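Local coordinates for protein GTN Reductase (Agrobacterium tumefaciens, PDB 5N6G) that probably reduces activated carbon-carbon double bonds as an FMN-dependent ene-reductase of the Old Yellow Enzyme family, and binds 2-phenylacrylic acid, at residues A292-G297 against K321-A326; A8-I13 against N260-H265; Y308-A313 against K342-L347; D12-N17 against G91-A96. All coordinates share one frame; numbering follows the deposited sequence.

Contact 1 (A292-G297 against K321-A326); sequences AYRNAG and KVDAVA
Arg294, in the last turn of helix 286-295, reaches across to Asp323, just ahead of strand 324-327, and the two side chains meet in a salt bridge of 2.9 Å between Arg294 NH2 and Asp323 OD2. This is the tight part of the contact. The carboxylate oxygen sits at the edge of the guanidinium, in its plane, and the two flat groups are nearly coplanar, 24° apart. The backbones stay distant, the nearest CA atoms being those of Arg294 and Val322 at 12.0 Å, so the length of the arginine side chain suits the interval. Its chain is bent at chi2 (-70°) and then straightens toward the acid.

The looser side holds water 1, also in the guanidinium plane, which accepts from Arg294 NH2 at 2.9 Å and donates to Asp323 OD1 at 2.6 Å. Each carboxylate oxygen is therefore linked to the same NH2, one directly and one through solvent. Asp323 OD2 has a second donor in the backbone N of Trp302, while Arg294 NH1 is bound by the carbonyls of Gly298 and Gly300, which should fix the rotation of the guanidinium.

The helix closes in a Schellman motif at Gly297, whose positive phi suits glycine. In this TIM barrel the bridge passes beside strand 301-305, with Arg294 packing on Trp302, and so ties helix 286-295 to the start of strand 324-327.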
loop_
_atom_site.group_PDB
_atom_site.type_symbol
_atom_site.label_atom_id
_atom_site.label_comp_id
_atom_site.label_asym_id
_atom_site.label_seq_id
_atom_site.Cartn_x
_atom_site.Cartn_y
_atom_site.Cartn_z
ATOM N N ALA A 292 -5.459 12.553 16.578
ATOM C CA ALA A 292 -6.660 12.949 15.840
ATOM C C ALA A 292 -7.502 11.725 15.509
ATOM O O ALA A 292 -8.735 11.777 15.531
ATOM C CB ALA A 292 -6.269 13.689 14.570
ATOM N N TYR A 293 -6.842 10.611 15.214
ATOM C CA TYR A 293 -7.557 9.374 14.943
ATOM C C TYR A 293 -8.192 8.835 16.219
ATOM O O TYR A 293 -9.391 8.523 16.247
ATOM C CB TYR A 293 -6.601 8.345 14.346
ATOM C CG TYR A 293 -7.232 7.012 14.039
ATOM C CD1 TYR A 293 -8.222 6.888 13.055
ATOM C CD2 TYR A 293 -6.830 5.878 14.700
ATOM C CE1 TYR A 293 -8.782 5.672 12.767
ATOM C CE2 TYR A 293 -7.394 4.636 14.410
ATOM C CZ TYR A 293 -8.366 4.546 13.443
ATOM O OH TYR A 293 -8.938 3.318 13.172
ATOM N N ARG A 294 -7.394 8.687 17.287
ATOM C CA ARG A 294 -7.910 8.106 18.529
ATOM C C ARG A 294 -9.018 8.958 19.129
ATOM O O ARG A 294 -10.017 8.432 19.661
ATOM C CB ARG A 294 -6.773 7.938 19.541
ATOM C CG ARG A 294 -5.766 6.881 19.159
ATOM C CD ARG A 294 -6.337 5.487 19.261
ATOM N NE ARG A 294 -5.300 4.480 19.044
ATOM C CZ ARG A 294 -5.367 3.485 18.167
ATOM N NH1 ARG A 294 -6.446 3.314 17.410
ATOM N NH2 ARG A 294 -4.353 2.635 18.060
ATOM N N ASN A 295 -8.834 10.281 19.105
ATOM C CA ASN A 295 -9.781 11.161 19.783
ATOM C C ASN A 295 -11.122 11.194 19.064
ATOM O O ASN A 295 -12.124 11.597 19.668
ATOM C CB ASN A 295 -9.213 12.574 19.866
ATOM C CG ASN A 295 -8.072 12.692 20.835
ATOM O OD1 ASN A 295 -7.825 11.800 21.645
ATOM N ND2 ASN A 295 -7.367 13.811 20.763
ATOM N N ALA A 296 -11.147 10.819 17.786
ATOM C CA ALA A 296 -12.393 10.697 17.029
ATOM C C ALA A 296 -13.077 9.359 17.233
ATOM O O ALA A 296 -14.132 9.118 16.617
ATOM C CB ALA A 296 -12.139 10.880 15.540
ATOM N N GLY A 297 -12.507 8.480 18.041
ATOM C CA GLY A 297 -13.057 7.155 18.249
ATOM C C GLY A 297 -12.330 6.047 17.531
ATOM O O GLY A 297 -12.786 4.900 17.579
ATOM N N LYS A 321 3.690 3.932 21.443
ATOM C CA LYS A 321 3.623 4.847 20.303
ATOM C C LYS A 321 2.933 4.224 19.105
ATOM O O LYS A 321 2.220 4.914 18.360
ATOM C CB LYS A 321 5.021 5.289 19.894
ATOM C CG LYS A 321 5.688 6.187 20.901
ATOM C CD LYS A 321 7.134 6.492 20.477
ATOM C CE LYS A 321 7.842 7.378 21.510
ATOM N NZ LYS A 321 9.273 7.585 21.148
ATOM N N VAL A 322 3.171 2.938 18.863
ATOM C CA VAL A 322 2.571 2.237 17.735
ATOM C C VAL A 322 2.089 0.890 18.241
ATOM O O VAL A 322 2.562 0.383 19.256
ATOM C CB VAL A 322 3.556 2.043 16.549
ATOM C CG1 VAL A 322 4.239 3.340 16.200
ATOM C CG2 VAL A 322 4.598 0.972 16.864
ATOM N N ASP A 323 1.148 0.294 17.504
ATOM C CA ASP A 323 0.666 -1.038 17.841
ATOM C C ASP A 323 1.435 -2.136 17.135
ATOM O O ASP A 323 1.468 -3.270 17.621
ATOM C CB ASP A 323 -0.812 -1.190 17.485
ATOM C CG ASP A 323 -1.700 -0.229 18.235
ATOM O OD1 ASP A 323 -1.376 0.086 19.407
ATOM O OD2 ASP A 323 -2.728 0.212 17.653
ATOM N N ALA A 324 2.019 -1.830 15.985
ATOM C CA ALA A 324 2.717 -2.823 15.185
ATOM C C ALA A 324 3.652 -2.062 14.257
ATOM O O ALA A 324 3.466 -0.864 14.010
ATOM C CB ALA A 324 1.754 -3.705 14.382
ATOM N N VAL A 325 4.655 -2.774 13.748
ATOM C CA VAL A 325 5.668 -2.197 12.867
ATOM C C VAL A 325 5.733 -3.027 11.591
ATOM O O VAL A 325 5.827 -4.260 11.644
ATOM C CB VAL A 325 7.048 -2.141 13.553
ATOM C CG1 VAL A 325 8.110 -1.707 12.552
ATOM C CG2 VAL A 325 7.012 -1.188 14.763
ATOM N N ALA A 326 5.666 -2.344 10.455
ATOM C CA ALA A 326 5.795 -2.968 9.153
ATOM C C ALA A 326 7.203 -2.731 8.635
ATOM O O ALA A 326 7.695 -1.597 8.640
ATOM C CB ALA A 326 4.770 -2.412 8.177
HETATM O O HOH W 1 -2.206 2.516 20.041
#

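Contact 2 (A8-I13 against N260-H265)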
loop_
_atom_site.group_PDB
_atom_site.type_symbol
_atom_site.label_atom_id
_atom_site.label_comp_id
_atom_site.label_asym_id
_atom_site.label_seq_id
_atom_site.Cartn_x
_atom_site.Cartn_y
_atom_site.Cartn_z
ATOM N N ALA A 8 -2.113 -9.420 18.221
ATOM C CA ALA A 8 -2.903 -8.210 18.118
ATOM C C ALA A 8 -4.168 -8.497 17.332
ATOM O O ALA A 8 -4.327 -9.564 16.725
ATOM C CB ALA A 8 -2.120 -7.092 17.444
ATOM N N GLN A 9 -5.062 -7.516 17.340
ATOM C CA GLN A 9 -6.325 -7.601 16.624
ATOM C C GLN A 9 -6.455 -6.363 15.757
ATOM O O GLN A 9 -6.322 -5.240 16.253
ATOM C CB GLN A 9 -7.503 -7.701 17.606
ATOM C CG GLN A 9 -8.838 -8.028 16.945
ATOM C CD GLN A 9 -8.940 -9.489 16.550
ATOM O OE1 GLN A 9 -8.294 -10.347 17.145
ATOM N NE2 GLN A 9 -9.777 -9.784 15.566
ATOM N N ALA A 10 -6.690 -6.558 14.469
ATOM C CA ALA A 10 -6.924 -5.451 13.541
ATOM C C ALA A 10 -8.337 -5.653 13.019
ATOM O O ALA A 10 -8.541 -6.441 12.100
ATOM C CB ALA A 10 -5.906 -5.437 12.408
ATOM N N GLY A 11 -9.302 -4.990 13.628
ATOM C CA GLY A 11 -10.683 -5.187 13.218
ATOM C C GLY A 11 -11.065 -6.645 13.391
ATOM O O GLY A 11 -10.983 -7.198 14.494
ATOM N N ASP A 12 -11.460 -7.294 12.295
ATOM C CA ASP A 12 -11.834 -8.704 12.302
ATOM C C ASP A 12 -10.651 -9.645 12.154
ATOM O O ASP A 12 -10.852 -10.865 12.179
ATOM C CB ASP A 12 -12.826 -9.005 11.169
ATOM C CG ASP A 12 -14.096 -8.188 11.265
ATOM O OD1 ASP A 12 -14.474 -7.810 12.388
ATOM O OD2 ASP A 12 -14.715 -7.925 10.211
ATOM N N ILE A 13 -9.435 -9.126 12.004
ATOM C CA ILE A 13 -8.272 -9.941 11.680
ATOM C C ILE A 13 -7.431 -10.124 12.938
ATOM O O ILE A 13 -6.967 -9.144 13.531
ATOM C CB ILE A 13 -7.440 -9.301 10.558
ATOM C CG1 ILE A 13 -8.346 -8.948 9.371
ATOM C CG2 ILE A 13 -6.358 -10.266 10.111
ATOM C CD1 ILE A 13 -7.673 -8.111 8.307
ATOM N N ASN A 260 -14.740 2.681 11.988
ATOM C CA ASN A 260 -14.624 1.305 12.476
ATOM C C ASN A 260 -13.672 0.465 11.621
ATOM O O ASN A 260 -13.893 -0.732 11.417
ATOM C CB ASN A 260 -16.004 0.655 12.548
ATOM C CG ASN A 260 -16.895 1.323 13.576
ATOM O OD1 ASN A 260 -17.919 1.924 13.251
ATOM N ND2 ASN A 260 -16.490 1.229 14.824
ATOM N N LEU A 261 -12.562 1.066 11.189
ATOM C CA LEU A 261 -11.616 0.398 10.307
ATOM C C LEU A 261 -10.688 -0.544 11.073
ATOM O O LEU A 261 -10.475 -0.420 12.293
ATOM C CB LEU A 261 -10.783 1.411 9.525
ATOM C CG LEU A 261 -11.565 2.367 8.610
ATOM C CD1 LEU A 261 -10.595 3.241 7.868
ATOM C CD2 LEU A 261 -12.444 1.591 7.636
ATOM N N ALA A 262 -10.108 -1.488 10.319
ATOM C CA ALA A 262 -9.270 -2.530 10.909
ATOM C C ALA A 262 -7.896 -2.002 11.295
ATOM O O ALA A 262 -7.376 -2.351 12.362
ATOM C CB ALA A 262 -9.130 -3.693 9.934
ATOM N N PHE A 263 -7.327 -1.128 10.474
ATOM C CA PHE A 263 -5.978 -0.634 10.709
ATOM C C PHE A 263 -5.707 0.607 9.877
ATOM O O PHE A 263 -6.294 0.824 8.808
ATOM C CB PHE A 263 -4.897 -1.708 10.435
ATOM C CG PHE A 263 -4.847 -2.220 9.007
ATOM C CD1 PHE A 263 -5.628 -3.311 8.633
ATOM C CD2 PHE A 263 -4.017 -1.631 8.054
ATOM C CE1 PHE A 263 -5.598 -3.807 7.326
ATOM C CE2 PHE A 263 -3.978 -2.132 6.743
ATOM C CZ PHE A 263 -4.766 -3.209 6.387
ATOM N N ILE A 264 -4.790 1.420 10.408
ATOM C CA ILE A 264 -4.175 2.544 9.720
ATOM C C ILE A 264 -2.688 2.238 9.637
ATOM O O ILE A 264 -2.053 1.967 10.664
ATOM C CB ILE A 264 -4.375 3.878 10.472
ATOM C CG1 ILE A 264 -5.834 4.067 10.931
ATOM C CG2 ILE A 264 -3.844 5.040 9.619
ATOM C CD1 ILE A 264 -6.829 4.228 9.792
ATOM N N HIS A 265 -2.135 2.288 8.432
ATOM C CA HIS A 265 -0.731 2.020 8.178
ATOM C C HIS A 265 -0.083 3.315 7.719
ATOM O O HIS A 265 -0.457 3.860 6.674
ATOM C CB HIS A 265 -0.612 0.912 7.127
ATOM C CG HIS A 265 0.776 0.464 6.830
ATOM N ND1 HIS A 265 1.020 -0.597 5.993
ATOM C CD2 HIS A 265 1.988 0.921 7.222
ATOM C CE1 HIS A 265 2.322 -0.794 5.896
ATOM N NE2 HIS A 265 2.935 0.113 6.630
#
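The backbones of Gly11 and Ala262 come within 3.8 Å of each other at their CA atoms, where the type II' turn of a beta hairpin meets the residue leading into strand 263-267. The hairpin, strands 8-10 and 13-15, lies across the end of the TIM barrel at which its parallel strands begin, a bottom cover familiar from Old Yellow Enzyme relatives. Its turn is closed by two backbone bonds between Ala10 and Ile13, one in each direction.

Small residues suit so close an approach. Ala10 CB rests 3.4 Å from Ala262 O, and Ala262 CB in return lies 3.5 Å from Ala10 O, so each methyl sits against the other residue's carbonyl. The two methyls themselves are more distant, with Ala10 CB and Ala262 CB 4.4 Å apart. At Gly11, the first of the two central residues of the type II' turn, phi is +60°, which favours glycine, and the backbone passes close to Ala262.

Ala10 CB also meets Phe263 at its CB, 4.3 Å away, approaching the ring obliquely. Phe263 is the first residue of the barrel strand, and its ring packs on Ile303 inside the barrel, about 10 Å from the bound FMN. Ala262 itself is held in the sheet by backbone bonds to Thr227 and Leu301.

On the outer side Gln9 braces the turn: its NE2 donates to Gly11 O at 3.0 Å, nearly straight at 163°, the acceptor lying in the amide plane of Gln9.

Contact 3 (Y308-A313 against K342-L347)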
loop_
_atom_site.group_PDB
_atom_site.type_symbol
_atom_site.label_atom_id
_atom_site.label_comp_id
_atom_site.label_asym_id
_atom_site.label_seq_id
_atom_site.Cartn_x
_atom_site.Cartn_y
_atom_site.Cartn_z
ATOM N N TYR A 308 12.510 1.508 10.437
ATOM C CA TYR A 308 12.597 0.821 11.721
ATOM C C TYR A 308 13.662 -0.263 11.676
ATOM O O TYR A 308 13.961 -0.824 10.619
ATOM C CB TYR A 308 11.250 0.200 12.083
ATOM C CG TYR A 308 10.282 1.193 12.636
ATOM C CD1 TYR A 308 10.271 1.474 13.987
ATOM C CD2 TYR A 308 9.391 1.871 11.811
ATOM C CE1 TYR A 308 9.392 2.388 14.526
ATOM C CE2 TYR A 308 8.495 2.810 12.346
ATOM C CZ TYR A 308 8.518 3.062 13.708
ATOM O OH TYR A 308 7.667 3.970 14.281
ATOM N N ASP A 309 14.235 -0.549 12.845
ATOM C CA ASP A 309 15.114 -1.689 13.070
ATOM C C ASP A 309 14.640 -2.404 14.330
ATOM O O ASP A 309 13.612 -2.050 14.916
ATOM C CB ASP A 309 16.590 -1.264 13.147
ATOM C CG ASP A 309 16.907 -0.339 14.329
ATOM O OD1 ASP A 309 16.127 -0.249 15.305
ATOM O OD2 ASP A 309 17.974 0.303 14.273
ATOM N N ARG A 310 15.367 -3.445 14.734
ATOM C CA ARG A 310 14.892 -4.260 15.848
ATOM C C ARG A 310 14.652 -3.404 17.087
ATOM O O ARG A 310 13.560 -3.438 17.670
ATOM C CB ARG A 310 15.882 -5.370 16.156
ATOM C CG ARG A 310 15.388 -6.329 17.240
ATOM C CD ARG A 310 16.395 -7.402 17.598
ATOM N NE ARG A 310 15.795 -8.403 18.488
ATOM C CZ ARG A 310 15.841 -8.382 19.820
ATOM N NH1 ARG A 310 16.436 -7.388 20.468
ATOM N NH2 ARG A 310 15.248 -9.348 20.508
ATOM N N GLN A 311 15.657 -2.627 17.505
ATOM C CA GLN A 311 15.547 -1.926 18.783
ATOM C C GLN A 311 14.455 -0.857 18.739
ATOM O O GLN A 311 13.678 -0.718 19.695
ATOM C CB GLN A 311 16.888 -1.305 19.171
ATOM C CG GLN A 311 16.928 -0.806 20.617
ATOM C CD GLN A 311 16.529 -1.880 21.621
ATOM O OE1 GLN A 311 16.898 -3.049 21.486
ATOM N NE2 GLN A 311 15.751 -1.491 22.622
ATOM N N SER A 312 14.363 -0.103 17.642
ATOM C CA SER A 312 13.341 0.941 17.579
ATOM C C SER A 312 11.941 0.356 17.456
ATOM O O SER A 312 10.985 0.928 17.992
ATOM C CB SER A 312 13.621 1.902 16.418
ATOM O OG SER A 312 13.686 1.209 15.183
ATOM N N ALA A 313 11.790 -0.783 16.783
ATOM C CA ALA A 313 10.474 -1.407 16.723
ATOM C C ALA A 313 10.044 -1.929 18.082
ATOM O O ALA A 313 8.888 -1.758 18.478
ATOM C CB ALA A 313 10.470 -2.538 15.697
ATOM N N LYS A 342 13.054 -12.231 16.986
ATOM C CA LYS A 342 12.791 -12.802 18.304
ATOM C C LYS A 342 14.081 -13.233 18.980
ATOM O O LYS A 342 14.254 -13.028 20.184
ATOM C CB LYS A 342 11.827 -13.979 18.180
ATOM C CG LYS A 342 11.465 -14.657 19.496
ATOM C CD LYS A 342 10.742 -13.711 20.444
ATOM C CE LYS A 342 9.766 -14.466 21.345
ATOM N NZ LYS A 342 9.191 -13.606 22.420
ATOM N N ASN A 343 15.000 -13.821 18.219
ATOM C CA ASN A 343 16.238 -14.375 18.751
ATOM C C ASN A 343 17.394 -13.388 18.737
ATOM O O ASN A 343 18.489 -13.732 19.208
ATOM C CB ASN A 343 16.645 -15.610 17.946
ATOM C CG ASN A 343 15.645 -16.744 18.060
ATOM O OD1 ASN A 343 14.748 -16.722 18.900
ATOM N ND2 ASN A 343 15.808 -17.756 17.213
ATOM N N ASP A 344 17.177 -12.186 18.218
ATOM C CA ASP A 344 18.229 -11.189 18.044
ATOM C C ASP A 344 19.350 -11.745 17.171
ATOM O O ASP A 344 20.534 -11.567 17.452
ATOM C CB ASP A 344 18.768 -10.704 19.392
ATOM C CG ASP A 344 19.572 -9.425 19.270
ATOM O OD1 ASP A 344 19.405 -8.710 18.260
ATOM O OD2 ASP A 344 20.384 -9.138 20.176
ATOM N N ALA A 345 18.969 -12.426 16.106
ATOM C CA ALA A 345 19.938 -13.012 15.195
ATOM C C ALA A 345 20.320 -12.007 14.121
ATOM O O ALA A 345 19.569 -11.073 13.846
ATOM C CB ALA A 345 19.351 -14.261 14.544
ATOM N N PRO A 346 21.470 -12.181 13.471
ATOM C CA PRO A 346 21.832 -11.275 12.373
ATOM C C PRO A 346 20.858 -11.387 11.208
ATOM O O PRO A 346 20.218 -12.417 11.000
ATOM C CB PRO A 346 23.236 -11.747 11.969
ATOM C CG PRO A 346 23.730 -12.531 13.127
ATOM C CD PRO A 346 22.531 -13.166 13.737
ATOM N N LEU A 347 20.742 -10.298 10.454
ATOM C CA LEU A 347 19.853 -10.221 9.302
ATOM C C LEU A 347 20.651 -10.298 8.009
ATOM O O LEU A 347 21.798 -9.854 7.940
ATOM C CB LEU A 347 19.052 -8.924 9.340
ATOM C CG LEU A 347 18.227 -8.715 10.608
ATOM C CD1 LEU A 347 17.427 -7.432 10.472
ATOM C CD2 LEU A 347 17.306 -9.900 10.892
#
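Arg310 lies over Asp344, and the residue before it prepares the helix from which it extends. Asp309 is the N-cap of helix 310-318: its OD1 accepts from Ser312 N at 2.9 Å, nearly straight at 171°, and also from Ser312 OG, which comes from above the carboxylate plane. Aspartate suits this place because its short side chain folds back to the amide of Ser312 in the first turn, and its negative charge probably interacts favourably with the helix dipole at this end.

Next comes Arg310, whose CG stands anti to the backbone N (chi1 -175°) and whose chain is extended as far as NE, carrying the guanidinium out to the end of helix 337-343. In this TIM barrel helix 310-318 lies between strands 301-305 and 324-327, while helix 337-343 comes after the last barrel strand; the contact joins the two at the surface. There Asp344 CB lies over the centre of the guanidinium, 3.7 Å above its plane, with the carboxylate stacked at 28° to it. Asp344 OD1 comes 3.3 Å from Arg310 CD and 3.6 Å from Arg310 NE, a long salt bridge of charges alone, since no N-H points at the oxygen. The N-H of NE is instead given to Leu341 O.

Further round the guanidinium edge, Lys342 O lies 3.8 Å from Arg310 NH2. Asp344, the first residue past the helix, has the positive phi of a Schellman motif, and its side chain crosses that of Arg310 at about a right angle.

Contact 4 (D12-N17 against G91-A96)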
loop_
_atom_site.group_PDB
_atom_site.type_symbol
_atom_site.label_atom_id
_atom_site.label_comp_id
_atom_site.label_asym_id
_atom_site.label_seq_id
_atom_site.Cartn_x
_atom_site.Cartn_y
_atom_site.Cartn_z
ATOM N N ASP A 12 -11.460 -7.294 12.295
ATOM C CA ASP A 12 -11.834 -8.704 12.302
ATOM C C ASP A 12 -10.651 -9.645 12.154
ATOM O O ASP A 12 -10.852 -10.865 12.179
ATOM C CB ASP A 12 -12.826 -9.005 11.169
ATOM C CG ASP A 12 -14.096 -8.188 11.265
ATOM O OD1 ASP A 12 -14.474 -7.810 12.388
ATOM O OD2 ASP A 12 -14.715 -7.925 10.211
ATOM N N ILE A 13 -9.435 -9.126 12.004
ATOM C CA ILE A 13 -8.272 -9.941 11.680
ATOM C C ILE A 13 -7.431 -10.124 12.938
ATOM O O ILE A 13 -6.967 -9.144 13.531
ATOM C CB ILE A 13 -7.440 -9.301 10.558
ATOM C CG1 ILE A 13 -8.346 -8.948 9.371
ATOM C CG2 ILE A 13 -6.358 -10.266 10.111
ATOM C CD1 ILE A 13 -7.673 -8.111 8.307
ATOM N N ALA A 14 -7.208 -11.376 13.319
ATOM C CA ALA A 14 -6.335 -11.714 14.438
ATOM C C ALA A 14 -4.909 -11.907 13.945
ATOM O O ALA A 14 -4.679 -12.710 13.044
ATOM C CB ALA A 14 -6.818 -12.990 15.121
ATOM N N LEU A 15 -3.956 -11.187 14.544
ATOM C CA LEU A 15 -2.541 -11.289 14.193
ATOM C C LEU A 15 -1.777 -12.047 15.268
ATOM O O LEU A 15 -1.950 -11.787 16.464
ATOM C CB LEU A 15 -1.882 -9.921 14.045
ATOM C CG LEU A 15 -2.328 -8.957 12.929
ATOM C CD1 LEU A 15 -3.661 -8.319 13.191
ATOM C CD2 LEU A 15 -1.260 -7.891 12.734
ATOM N N ALA A 16 -0.895 -12.958 14.843
ATOM C CA ALA A 16 -0.119 -13.747 15.809
ATOM C C ALA A 16 0.995 -12.937 16.450
ATOM O O ALA A 16 1.498 -13.323 17.512
ATOM C CB ALA A 16 0.482 -14.979 15.138
ATOM N N ASN A 17 1.406 -11.845 15.822
ATOM C CA ASN A 17 2.433 -10.965 16.350
ATOM C C ASN A 17 2.281 -9.624 15.657
ATOM O O ASN A 17 1.440 -9.451 14.771
ATOM C CB ASN A 17 3.837 -11.550 16.166
ATOM C CG ASN A 17 4.196 -11.755 14.714
ATOM O OD1 ASN A 17 4.293 -10.797 13.940
ATOM N ND2 ASN A 17 4.423 -13.010 14.335
ATOM N N GLY A 91 -0.227 -20.661 8.878
ATOM C CA GLY A 91 -0.652 -19.974 10.080
ATOM C C GLY A 91 -0.665 -18.463 10.000
ATOM O O GLY A 91 -0.879 -17.808 11.033
ATOM N N GLY A 92 -0.482 -17.886 8.814
ATOM C CA GLY A 92 -0.405 -16.453 8.653
ATOM C C GLY A 92 -1.722 -15.792 8.269
ATOM O O GLY A 92 -2.795 -16.403 8.245
ATOM N N LYS A 93 -1.617 -14.489 8.011
ATOM C CA LYS A 93 -2.721 -13.635 7.621
ATOM C C LYS A 93 -2.219 -12.687 6.543
ATOM O O LYS A 93 -1.055 -12.280 6.555
ATOM C CB LYS A 93 -3.266 -12.828 8.816
ATOM C CG LYS A 93 -3.836 -13.695 9.933
ATOM C CD LYS A 93 -5.142 -14.352 9.520
ATOM C CE LYS A 93 -5.509 -15.518 10.442
ATOM N NZ LYS A 93 -5.661 -15.042 11.829
ATOM N N ILE A 94 -3.089 -12.341 5.599
ATOM C CA ILE A 94 -2.648 -11.557 4.447
ATOM C C ILE A 94 -3.787 -10.679 3.957
ATOM O O ILE A 94 -4.934 -11.125 3.855
ATOM C CB ILE A 94 -2.117 -12.495 3.344
ATOM C CG1 ILE A 94 -1.546 -11.709 2.170
ATOM C CG2 ILE A 94 -3.177 -13.509 2.898
ATOM C CD1 ILE A 94 -0.728 -12.600 1.240
ATOM N N VAL A 95 -3.454 -9.413 3.673
ATOM C CA VAL A 95 -4.384 -8.454 3.095
ATOM C C VAL A 95 -3.821 -7.977 1.761
ATOM O O VAL A 95 -2.606 -7.847 1.580
ATOM C CB VAL A 95 -4.656 -7.263 4.028
ATOM C CG1 VAL A 95 -5.369 -7.738 5.298
ATOM C CG2 VAL A 95 -3.374 -6.532 4.375
ATOM N N ALA A 96 -4.721 -7.707 0.829
ATOM C CA ALA A 96 -4.344 -7.227 -0.495
ATOM C C ALA A 96 -4.258 -5.711 -0.493
ATOM O O ALA A 96 -5.211 -5.040 -0.067
ATOM C CB ALA A 96 -5.376 -7.673 -1.530
HETATM O O HOH W 2 -8.540 -13.765 11.677
#
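Lys93 arches over the edge of strand 13-15 so that its ammonium meets the carbonyl of Ala14, while further along Ile13 and Val95 touch through their methyl ends. The lysine chain is bent at chi2 (-71°) and again at chi4 (60°), which curls NZ back onto Ala14 O at 2.8 Å. The bond lies in the carbonyl plane, on a lone pair, with a C=O...N angle of 143°. The curl also brings Lys93 CG to 3.4 Å from the same oxygen. Water 2 accepts from both Lys93 NZ and Ala14 N, each at 3.2 Å, so the ammonium serves one residue of the hairpin twice, directly and through solvent. Ala14, with its small methyl 4.0 Å from Lys93 NZ, does not obstruct that approach.

Strand 94-99 is the third strand of the TIM barrel, and the hairpin strand 13-15 covers its beginning. Lys93 and Val95, two residues apart, both face the hairpin, whereas Ile94 between them turns to helix 74-89. On the buried side the side chains of Ile13 and Val95 are set obliquely to each other, Ile13 CD1 reaching Val95 CG1 at 3.8 Å. Branched aliphatic residues fill this interior, and Val95 also packs on Val52 of strand 50-57.

Overall arrangement
Contacts 4 and 2 both open at the N-terminal hairpin, sharing Asp12 and Ile13, and close in turn at 91-96 and 260-265, before contact 1 opens. Their centres are about 10 Å apart; the hairpin covers the beginnings of the third and sixth barrel strands, and Phe263 of one meets Val95 of the other. Contact 1, its centre about 10 Å from that of contact 2, reaches the eighth strand; Tyr293 packs on Ile264. Contact 3, about 21 to 24 Å from the others between centres, alternates with contact 1 along the chain, and Tyr308 packs on Val325. Contacts 2 and 4 close the floor of the barrel that binds FMN, while contacts 1 and 3 join outer helices at its periphery.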